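Local structure of MlnE (Bacillus amyloliquefaciens subsp. plantarum, 5D2E) at residues L136-L148 with I381-K393. The protein carries, in this N-terminal piece of the macrolactin assembly line, a B-type ketoreductase that binds NADP and probably reduces beta-keto groups of the growing polyketide. Residues are numbered along the deposited sequence; the frame is centred on the assembly and turned at random.
Sequences LFKNTEDAMRKQL and IAPKVFGTVWLDK. With NAP (NADP nicotinamide-adenine-dinucleotide phosphate), chain B.
Met144 drives its thioether among Phe386, Val389 and Trp390 and forms the apolar centre of the contact. With CG anti to the carbonyl carbon (chi1 -70°) and chi2 extended, SD meets Val389 CG2 tip to tip at 3.9 Å; the bend at chi3 (-78°) then turns CE toward Trp390 and within 3.9 Å of Phe386 CD1. The sulfur makes oblique Met-aromatic contacts with the Phe386 ring, its centroid 5.0 Å from SD, and with the six-membered ring of Trp390. Leu148, one turn on, sets CD1 3.6 Å from Phe386 CZ and meets Ile381 CD1 end to end.

Polar bonds gather at the loop before helix 141-148. Lys393, fully extended, passes across the Asn139 amide and gives NZ to Asn139 O (2.9 Å), in the carbonyl plane; the same ammonium is salt-bridged to Glu337. The rim of the Trp390 indole also abuts this backbone, CH2 being 3.5 Å from Glu141 N, while its NE1 bonds to Ser335 O. A water accepts from Asn139 ND2 and donates to Val389 O and to Asp392 OD2 (2.7 Å), bridging the loop to the helix. Thr140 OG1 caps helix 141-148 by accepting from Ala143 N.

The helices run nearly antiparallel (154°), joining the structural subdomain to the NADP-binding catalytic subdomain, two Rossmann-like units as in other polyketide ketoreductases. Lys384, just before helix 386-394, binds the nicotinamide ribose of NADP on the far side, while helices 419-437 and 186-201 flank the contact.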
ATOM      1  N   LEU A 136      -9.554  12.350   9.789  1.00 29.88           N
ATOM      2  CA  LEU A 136      -9.899  10.941   9.908  1.00 30.71           C
ATOM      3  C   LEU A 136     -10.124  10.316   8.543  1.00 29.39           C
ATOM      4  O   LEU A 136     -10.719  10.895   7.642  1.00 27.72           O
ATOM      5  CB  LEU A 136     -11.204  10.751  10.714  1.00 32.59           C
ATOM      6  CG  LEU A 136     -11.228  11.265  12.171  1.00 37.99           C
ATOM      7  CD1 LEU A 136     -12.554  10.998  12.873  1.00 41.27           C
ATOM      8  CD2 LEU A 136     -10.140  10.574  12.939  1.00 39.58           C
ATOM      9  N   PHE A 137      -9.740   9.064   8.418  1.00 27.60           N
ATOM     10  CA  PHE A 137     -10.114   8.306   7.244  1.00 26.57           C
ATOM     11  C   PHE A 137     -11.577   7.955   7.346  1.00 28.61           C
ATOM     12  O   PHE A 137     -12.063   7.577   8.408  1.00 28.94           O
ATOM     13  CB  PHE A 137      -9.258   7.036   7.165  1.00 27.28           C
ATOM     14  CG  PHE A 137      -9.707   6.082   6.085  1.00 27.89           C
ATOM     15  CD1 PHE A 137     -10.694   5.128   6.355  1.00 25.14           C
ATOM     16  CD2 PHE A 137      -9.180   6.170   4.775  1.00 27.57           C
ATOM     17  CE1 PHE A 137     -11.141   4.267   5.336  1.00 29.73           C
ATOM     18  CE2 PHE A 137      -9.628   5.334   3.792  1.00 30.33           C
ATOM     19  CZ  PHE A 137     -10.611   4.397   4.052  1.00 29.05           C
ATOM     20  N   LYS A 138     -12.293   8.131   6.243  1.00 28.18           N
ATOM     21  CA  LYS A 138     -13.633   7.667   6.087  1.00 32.59           C
ATOM     22  C   LYS A 138     -13.752   7.054   4.705  1.00 31.74           C
ATOM     23  O   LYS A 138     -13.092   7.519   3.757  1.00 29.81           O
ATOM     24  CB  LYS A 138     -14.620   8.821   6.082  1.00 38.64           C
ATOM     25  CG  LYS A 138     -14.770   9.635   7.360  1.00 49.60           C
ATOM     26  CD  LYS A 138     -16.030  10.514   7.235  1.00 59.59           C
ATOM     27  CE  LYS A 138     -17.209   9.682   6.664  1.00 67.13           C
ATOM     28  NZ  LYS A 138     -18.609  10.158   6.862  1.00 64.20           N
ATOM     29  N   ASN A 139     -14.654   6.084   4.588  1.00 30.10           N
ATOM     30  CA  ASN A 139     -14.819   5.329   3.347  1.00 30.02           C
ATOM     31  C   ASN A 139     -15.822   6.048   2.409  1.00 29.51           C
ATOM     32  O   ASN A 139     -16.786   5.424   1.898  1.00 30.13           O
ATOM     33  CB  ASN A 139     -15.218   3.888   3.649  1.00 30.54           C
ATOM     34  CG  ASN A 139     -16.624   3.776   4.229  1.00 31.70           C
ATOM     35  OD1 ASN A 139     -17.115   4.713   4.800  1.00 29.46           O
ATOM     36  ND2 ASN A 139     -17.234   2.614   4.108  1.00 33.11           N
ATOM     37  N   THR A 140     -15.629   7.352   2.235  1.00 28.34           N
ATOM     38  CA  THR A 140     -16.426   8.128   1.261  1.00 30.38           C
ATOM     39  C   THR A 140     -15.495   8.695   0.184  1.00 31.30           C
ATOM     40  O   THR A 140     -14.283   8.971   0.437  1.00 30.37           O
ATOM     41  CB  THR A 140     -17.140   9.327   1.886  1.00 31.82           C
ATOM     42  OG1 THR A 140     -16.153  10.219   2.417  1.00 31.74           O
ATOM     43  CG2 THR A 140     -18.031   8.891   3.004  1.00 34.95           C
ATOM     44  N   GLU A 141     -16.058   8.943  -0.986  1.00 31.46           N
ATOM     45  CA  GLU A 141     -15.271   9.466  -2.070  1.00 33.07           C
ATOM     46  C   GLU A 141     -14.623  10.767  -1.684  1.00 33.69           C
ATOM     47  O   GLU A 141     -13.453  10.977  -1.935  1.00 30.96           O
ATOM     48  CB  GLU A 141     -16.126   9.683  -3.291  1.00 35.32           C
ATOM     49  CG  GLU A 141     -15.297  10.144  -4.486  1.00 37.22           C
ATOM     50  CD  GLU A 141     -16.090  10.282  -5.769  1.00 44.57           C
ATOM     51  OE1 GLU A 141     -17.276   9.943  -5.808  1.00 42.15           O
ATOM     52  OE2 GLU A 141     -15.474  10.715  -6.750  1.00 48.57           O
ATOM     53  N   ASP A 142     -15.407  11.662  -1.126  1.00 31.76           N
ATOM     54  CA  ASP A 142     -14.910  12.989  -0.811  1.00 35.00           C
ATOM     55  C   ASP A 142     -13.746  12.934   0.198  1.00 30.97           C
ATOM     56  O   ASP A 142     -12.753  13.615   0.047  1.00 29.22           O
ATOM     57  CB  ASP A 142     -16.045  13.826  -0.217  1.00 41.89           C
ATOM     58  CG  ASP A 142     -15.637  15.264  -0.039  1.00 47.78           C
ATOM     59  OD1 ASP A 142     -15.380  15.913  -1.065  1.00 58.54           O
ATOM     60  OD2 ASP A 142     -15.503  15.730   1.112  1.00 52.18           O
ATOM     61  N   ALA A 143     -13.885  12.122   1.231  1.00 28.91           N
ATOM     62  CA  ALA A 143     -12.866  12.039   2.254  1.00 33.08           C
ATOM     63  C   ALA A 143     -11.599  11.449   1.643  1.00 30.71           C
ATOM     64  O   ALA A 143     -10.512  11.931   1.924  1.00 29.33           O
ATOM     65  CB  ALA A 143     -13.304  11.156   3.400  1.00 36.22           C
ATOM     66  N   MET A 144     -11.750  10.379   0.872  1.00 28.32           N
ATOM     67  CA  MET A 144     -10.570   9.736   0.294  1.00 27.89           C
ATOM     68  C   MET A 144      -9.856  10.654  -0.675  1.00 28.37           C
ATOM     69  O   MET A 144      -8.624  10.741  -0.654  1.00 24.57           O
ATOM     70  CB  MET A 144     -10.929   8.420  -0.307  1.00 29.27           C
ATOM     71  CG  MET A 144     -11.294   7.373   0.737  1.00 29.98           C
ATOM     72  SD  MET A 144     -11.625   5.786  -0.132  1.00 33.90           S
ATOM     73  CE  MET A 144     -13.237   6.130  -0.742  1.00 35.29           C
ATOM     74  N   ARG A 145     -10.612  11.388  -1.482  1.00 27.60           N
ATOM     75  CA  ARG A 145     -10.000  12.343  -2.396  1.00 27.97           C
ATOM     76  C   ARG A 145      -9.198  13.386  -1.643  1.00 27.88           C
ATOM     77  O   ARG A 145      -8.065  13.702  -2.051  1.00 25.75           O
ATOM     78  CB  ARG A 145     -11.056  13.024  -3.284  1.00 31.41           C
ATOM     79  CG  ARG A 145     -11.538  12.158  -4.421  1.00 40.68           C
ATOM     80  CD  ARG A 145     -12.401  12.948  -5.428  1.00 46.23           C
ATOM     81  NE  ARG A 145     -12.970  12.058  -6.428  1.00 49.42           N
ATOM     82  CZ  ARG A 145     -12.271  11.446  -7.398  1.00 55.59           C
ATOM     83  NH1 ARG A 145     -10.949  11.580  -7.527  1.00 54.25           N
ATOM     84  NH2 ARG A 145     -12.917  10.665  -8.252  1.00 59.29           N
ATOM     85  N   LYS A 146      -9.746  13.924  -0.557  1.00 30.27           N
ATOM     86  CA  LYS A 146      -9.014  14.944   0.230  1.00 31.43           C
ATOM     87  C   LYS A 146      -7.762  14.378   0.838  1.00 28.01           C
ATOM     88  O   LYS A 146      -6.707  15.058   0.802  1.00 25.58           O
ATOM     89  CB  LYS A 146      -9.873  15.553   1.318  1.00 33.85           C
ATOM     90  CG  LYS A 146     -11.036  16.293   0.697  1.00 41.53           C
ATOM     91  CD  LYS A 146     -11.862  17.128   1.674  1.00 51.35           C
ATOM     92  CE  LYS A 146     -12.845  17.975   0.832  1.00 58.55           C
ATOM     93  NZ  LYS A 146     -14.163  18.227   1.481  1.00 59.00           N
ATOM     94  N   GLN A 147      -7.848  13.138   1.368  1.00 25.88           N
ATOM     95  CA  GLN A 147      -6.649  12.535   1.981  1.00 24.70           C
ATOM     96  C   GLN A 147      -5.544  12.319   0.914  1.00 23.31           C
ATOM     97  O   GLN A 147      -4.379  12.608   1.143  1.00 24.35           O
ATOM     98  CB  GLN A 147      -6.951  11.259   2.711  1.00 24.70           C
ATOM     99  CG  GLN A 147      -7.820  11.440   3.992  1.00 25.27           C
ATOM    100  CD  GLN A 147      -7.652  10.273   4.919  1.00 24.96           C
ATOM    101  OE1 GLN A 147      -7.521   9.115   4.459  1.00 25.99           O
ATOM    102  NE2 GLN A 147      -7.526  10.554   6.188  1.00 25.16           N
ATOM    103  N   LEU A 148      -5.946  11.871  -0.273  1.00 25.91           N
ATOM    104  CA  LEU A 148      -4.968  11.631  -1.348  1.00 25.08           C
ATOM    105  C   LEU A 148      -4.349  12.951  -1.777  1.00 26.41           C
ATOM    106  O   LEU A 148      -3.108  13.047  -1.976  1.00 26.52           O
ATOM    107  CB  LEU A 148      -5.632  10.924  -2.506  1.00 26.54           C
ATOM    108  CG  LEU A 148      -6.016   9.458  -2.246  1.00 26.07           C
ATOM    109  CD1 LEU A 148      -7.070   9.027  -3.265  1.00 26.45           C
ATOM    110  CD2 LEU A 148      -4.769   8.592  -2.357  1.00 26.43           C
ATOM    111  N   ILE A 381      -3.988   3.740  -9.273  1.00 27.73           N
ATOM    112  CA  ILE A 381      -4.478   3.551  -7.917  1.00 25.75           C
ATOM    113  C   ILE A 381      -5.975   3.195  -7.856  1.00 28.54           C
ATOM    114  O   ILE A 381      -6.419   2.652  -6.823  1.00 30.02           O
ATOM    115  CB  ILE A 381      -4.215   4.753  -6.968  1.00 27.09           C
ATOM    116  CG1 ILE A 381      -5.109   5.944  -7.272  1.00 27.07           C
ATOM    117  CG2 ILE A 381      -2.728   5.090  -6.973  1.00 29.18           C
ATOM    118  CD1 ILE A 381      -4.969   7.064  -6.228  1.00 29.77           C
ATOM    119  N   ALA A 382      -6.740   3.521  -8.906  1.00 25.91           N
ATOM    120  CA  ALA A 382      -8.195   3.393  -8.841  1.00 26.60           C
ATOM    121  C   ALA A 382      -8.671   2.038  -8.328  1.00 26.48           C
ATOM    122  O   ALA A 382      -9.497   2.011  -7.443  1.00 26.47           O
ATOM    123  CB  ALA A 382      -8.820   3.657 -10.233  1.00 27.40           C
ATOM    124  N   PRO A 383      -8.176   0.911  -8.892  1.00 27.89           N
ATOM    125  CA  PRO A 383      -8.797  -0.333  -8.436  1.00 27.87           C
ATOM    126  C   PRO A 383      -8.432  -0.812  -7.035  1.00 30.25           C
ATOM    127  O   PRO A 383      -9.202  -1.558  -6.397  1.00 29.23           O
ATOM    128  CB  PRO A 383      -8.317  -1.364  -9.451  1.00 28.00           C
ATOM    129  CG  PRO A 383      -7.066  -0.774 -10.054  1.00 28.57           C
ATOM    130  CD  PRO A 383      -7.262   0.696 -10.023  1.00 28.42           C
ATOM    131  N   LYS A 384      -7.234  -0.445  -6.600  1.00 28.35           N
ATOM    132  CA  LYS A 384      -6.645  -0.925  -5.355  1.00 27.14           C
ATOM    133  C   LYS A 384      -6.905   0.045  -4.176  1.00 26.06           C
ATOM    134  O   LYS A 384      -6.898  -0.346  -3.035  1.00 24.93           O
ATOM    135  CB  LYS A 384      -5.148  -1.148  -5.567  1.00 27.15           C
ATOM    136  CG  LYS A 384      -4.835  -2.418  -6.344  1.00 25.80           C
ATOM    137  CD  LYS A 384      -3.433  -2.522  -6.743  1.00 27.94           C
ATOM    138  CE  LYS A 384      -3.152  -3.792  -7.556  1.00 30.31           C
ATOM    139  NZ  LYS A 384      -3.285  -5.009  -6.746  1.00 28.60           N
ATOM    140  N   VAL A 385      -7.078   1.330  -4.454  1.00 27.76           N
ATOM    141  CA  VAL A 385      -7.453   2.289  -3.391  1.00 25.83           C
ATOM    142  C   VAL A 385      -8.962   2.382  -3.323  1.00 28.51           C
ATOM    143  O   VAL A 385      -9.562   1.802  -2.427  1.00 28.36           O
ATOM    144  CB  VAL A 385      -6.739   3.613  -3.532  1.00 26.60           C
ATOM    145  CG1 VAL A 385      -7.234   4.607  -2.451  1.00 28.90           C
ATOM    146  CG2 VAL A 385      -5.252   3.382  -3.452  1.00 26.64           C
ATOM    147  N   PHE A 386      -9.590   2.991  -4.319  1.00 27.82           N
ATOM    148  CA  PHE A 386     -11.050   3.155  -4.308  1.00 25.22           C
ATOM    149  C   PHE A 386     -11.789   1.848  -4.453  1.00 28.25           C
ATOM    150  O   PHE A 386     -12.767   1.577  -3.731  1.00 28.05           O
ATOM    151  CB  PHE A 386     -11.471   4.112  -5.414  1.00 27.62           C
ATOM    152  CG  PHE A 386     -11.033   5.505  -5.177  1.00 28.09           C
ATOM    153  CD1 PHE A 386     -11.781   6.324  -4.347  1.00 27.75           C
ATOM    154  CD2 PHE A 386      -9.887   6.000  -5.747  1.00 28.23           C
ATOM    155  CE1 PHE A 386     -11.411   7.613  -4.131  1.00 30.43           C
ATOM    156  CE2 PHE A 386      -9.513   7.322  -5.543  1.00 28.55           C
ATOM    157  CZ  PHE A 386     -10.275   8.114  -4.702  1.00 26.93           C
ATOM    158  N   GLY A 387     -11.316   0.996  -5.355  1.00 26.18           N
ATOM    159  CA  GLY A 387     -11.999  -0.278  -5.615  1.00 29.68           C
ATOM    160  C   GLY A 387     -12.115  -1.154  -4.387  1.00 27.81           C
ATOM    161  O   GLY A 387     -13.175  -1.672  -4.081  1.00 27.67           O
ATOM    162  N   THR A 388     -11.004  -1.294  -3.689  1.00 26.20           N
ATOM    163  CA  THR A 388     -10.977  -2.057  -2.455  1.00 26.24           C
ATOM    164  C   THR A 388     -12.025  -1.540  -1.473  1.00 27.52           C
ATOM    165  O   THR A 388     -12.754  -2.327  -0.854  1.00 27.31           O
ATOM    166  CB  THR A 388      -9.590  -1.965  -1.841  1.00 27.02           C
ATOM    167  OG1 THR A 388      -8.613  -2.394  -2.782  1.00 26.42           O
ATOM    168  CG2 THR A 388      -9.480  -2.833  -0.612  1.00 28.09           C
ATOM    169  N   VAL A 389     -12.079  -0.210  -1.331  1.00 25.88           N
ATOM    170  CA  VAL A 389     -12.986   0.408  -0.347  1.00 27.46           C
ATOM    171  C   VAL A 389     -14.415   0.183  -0.763  1.00 26.51           C
ATOM    172  O   VAL A 389     -15.269  -0.121   0.074  1.00 27.42           O
ATOM    173  CB  VAL A 389     -12.641   1.906  -0.099  1.00 28.54           C
ATOM    174  CG1 VAL A 389     -13.642   2.592   0.826  1.00 28.20           C
ATOM    175  CG2 VAL A 389     -11.213   2.010   0.527  1.00 25.96           C
ATOM    176  N   TRP A 390     -14.679   0.305  -2.067  1.00 28.53           N
ATOM    177  CA  TRP A 390     -16.036   0.116  -2.546  1.00 27.24           C
ATOM    178  C   TRP A 390     -16.524  -1.298  -2.399  1.00 27.55           C
ATOM    179  O   TRP A 390     -17.740  -1.536  -2.104  1.00 29.22           O
ATOM    180  CB  TRP A 390     -16.168   0.570  -3.980  1.00 27.74           C
ATOM    181  CG  TRP A 390     -15.806   1.992  -4.274  1.00 26.91           C
ATOM    182  CD1 TRP A 390     -15.360   2.438  -5.468  1.00 29.18           C
ATOM    183  CD2 TRP A 390     -15.920   3.145  -3.432  1.00 27.97           C
ATOM    184  NE1 TRP A 390     -15.113   3.781  -5.427  1.00 29.26           N
ATOM    185  CE2 TRP A 390     -15.505   4.263  -4.209  1.00 29.25           C
ATOM    186  CE3 TRP A 390     -16.363   3.373  -2.123  1.00 30.28           C
ATOM    187  CZ2 TRP A 390     -15.471   5.592  -3.704  1.00 29.35           C
ATOM    188  CZ3 TRP A 390     -16.361   4.720  -1.632  1.00 30.60           C
ATOM    189  CH2 TRP A 390     -15.893   5.795  -2.417  1.00 32.13           C
ATOM    190  N   LEU A 391     -15.604  -2.264  -2.543  1.00 27.79           N
ATOM    191  CA  LEU A 391     -15.961  -3.679  -2.388  1.00 28.40           C
ATOM    192  C   LEU A 391     -16.298  -3.971  -0.930  1.00 29.44           C
ATOM    193  O   LEU A 391     -17.265  -4.625  -0.628  1.00 29.09           O
ATOM    194  CB  LEU A 391     -14.819  -4.563  -2.814  1.00 29.58           C
ATOM    195  CG  LEU A 391     -14.559  -4.709  -4.305  1.00 28.34           C
ATOM    196  CD1 LEU A 391     -13.163  -5.191  -4.640  1.00 31.20           C
ATOM    197  CD2 LEU A 391     -15.596  -5.713  -4.844  1.00 30.75           C
ATOM    198  N   ASP A 392     -15.496  -3.470  -0.015  1.00 28.90           N
ATOM    199  CA  ASP A 392     -15.805  -3.623   1.397  1.00 28.75           C
ATOM    200  C   ASP A 392     -17.154  -2.951   1.730  1.00 29.88           C
ATOM    201  O   ASP A 392     -17.957  -3.517   2.469  1.00 31.90           O
ATOM    202  CB  ASP A 392     -14.744  -2.988   2.251  1.00 27.85           C
ATOM    203  CG  ASP A 392     -15.162  -2.874   3.731  1.00 27.82           C
ATOM    204  OD1 ASP A 392     -15.085  -3.906   4.408  1.00 31.84           O
ATOM    205  OD2 ASP A 392     -15.536  -1.779   4.158  1.00 28.97           O
ATOM    206  N   LYS A 393     -17.353  -1.751   1.216  1.00 29.35           N
ATOM    207  CA  LYS A 393     -18.517  -0.942   1.506  1.00 29.65           C
ATOM    208  C   LYS A 393     -19.784  -1.609   0.969  1.00 33.68           C
ATOM    209  O   LYS A 393     -20.703  -1.846   1.722  1.00 32.25           O
ATOM    210  CB  LYS A 393     -18.378   0.434   0.912  1.00 31.65           C
ATOM    211  CG  LYS A 393     -19.419   1.434   1.427  1.00 32.26           C
ATOM    212  CD  LYS A 393     -19.057   2.803   0.839  1.00 34.11           C
ATOM    213  CE  LYS A 393     -19.871   3.952   1.430  1.00 33.16           C
ATOM    214  NZ  LYS A 393     -19.468   5.254   0.899  1.00 32.63           N
TER
HETATM  215  PA  NAP B 601      -3.764  -8.978 -15.053  1.00 37.79           P
HETATM  216  O1A NAP B 601      -3.781 -10.302 -15.863  1.00 39.96           O
HETATM  217  O2A NAP B 601      -3.705  -7.612 -15.711  1.00 38.21           O
HETATM  218  O5B NAP B 601      -5.165  -9.033 -14.265  1.00 34.52           O
HETATM  219  C5B NAP B 601      -5.624  -7.872 -13.585  1.00 34.33           C
HETATM  220  C4B NAP B 601      -7.057  -7.737 -14.034  1.00 32.59           C
HETATM  221  O4B NAP B 601      -7.610  -6.573 -13.382  1.00 31.32           O
HETATM  222  C3B NAP B 601      -7.246  -7.493 -15.557  1.00 37.75           C
HETATM  223  O3B NAP B 601      -7.885  -8.617 -16.170  1.00 36.49           O
HETATM  224  C2B NAP B 601      -8.176  -6.270 -15.633  1.00 34.25           C
HETATM  225  O2B NAP B 601      -9.186  -6.458 -16.585  1.00 33.34           O
HETATM  226  C1B NAP B 601      -8.694  -6.151 -14.181  1.00 32.37           C
HETATM  227  N9A NAP B 601      -9.014  -4.792 -13.765  1.00 33.48           N
HETATM  228  C8A NAP B 601      -8.190  -3.674 -13.788  1.00 32.99           C
HETATM  229  N7A NAP B 601      -8.869  -2.550 -13.369  1.00 31.38           N
HETATM  230  C5A NAP B 601     -10.100  -2.962 -13.003  1.00 31.69           C
HETATM  231  C6A NAP B 601     -11.292  -2.325 -12.492  1.00 31.87           C
HETATM  232  N6A NAP B 601     -11.232  -0.979 -12.229  1.00 36.22           N
HETATM  233  N1A NAP B 601     -12.451  -3.108 -12.324  1.00 29.97           N
HETATM  234  C2A NAP B 601     -12.432  -4.425 -12.598  1.00 33.64           C
HETATM  235  N3A NAP B 601     -11.344  -5.086 -13.082  1.00 35.38           N
HETATM  236  C4A NAP B 601     -10.200  -4.431 -13.302  1.00 32.23           C
HETATM  237  O3  NAP B 601      -2.598  -9.021 -13.914  1.00 39.12           O
HETATM  238  PN  NAP B 601      -2.175 -10.294 -13.000  1.00 41.92           P
HETATM  239  O1N NAP B 601      -0.734 -10.673 -13.289  1.00 44.91           O
HETATM  240  O2N NAP B 601      -3.365 -11.217 -13.012  1.00 40.25           O
HETATM  241  O5D NAP B 601      -2.133  -9.739 -11.482  1.00 47.23           O
HETATM  242  C5D NAP B 601      -3.414  -9.707 -10.788  1.00 47.29           C
HETATM  243  C4D NAP B 601      -3.307  -9.023  -9.417  1.00 45.78           C
HETATM  244  O4D NAP B 601      -2.245  -9.551  -8.635  1.00 42.29           O
HETATM  245  C3D NAP B 601      -2.997  -7.534  -9.617  1.00 46.67           C
HETATM  246  O3D NAP B 601      -3.805  -6.778  -8.733  1.00 40.74           O
HETATM  247  C2D NAP B 601      -1.515  -7.398  -9.320  1.00 49.10           C
HETATM  248  O2D NAP B 601      -1.161  -6.063  -8.861  1.00 49.66           O
HETATM  249  C1D NAP B 601      -1.240  -8.546  -8.307  1.00 46.46           C
HETATM  250  N1N NAP B 601       0.170  -9.000  -8.425  1.00 48.81           N
HETATM  251  C2N NAP B 601       0.592  -9.760  -9.501  1.00 47.89           C
HETATM  252  C3N NAP B 601       1.914 -10.211  -9.673  1.00 47.03           C
HETATM  253  C7N NAP B 601       2.351 -11.079 -10.886  1.00 50.30           C
HETATM  254  O7N NAP B 601       3.534 -11.398 -11.035  1.00 41.04           O
HETATM  255  N7N NAP B 601       1.488 -11.542 -11.802  1.00 47.65           N
HETATM  256  C4N NAP B 601       2.848  -9.824  -8.701  1.00 41.10           C
HETATM  257  C5N NAP B 601       2.430  -9.018  -7.635  1.00 45.13           C
HETATM  258  C6N NAP B 601       1.083  -8.632  -7.497  1.00 47.13           C
HETATM  259  P2B NAP B 601      -9.981  -5.235 -17.342  1.00 36.08           P
HETATM  260  O1X NAP B 601      -8.969  -4.367 -18.078  1.00 36.16           O
HETATM  261  O2X NAP B 601     -11.014  -5.951 -18.270  1.00 36.27           O
HETATM  262  O3X NAP B 601     -10.648  -4.452 -16.245  1.00 39.49           O
HETATM  263  O   HOH W   1     -15.357   0.573   2.916  1.00 29.48           O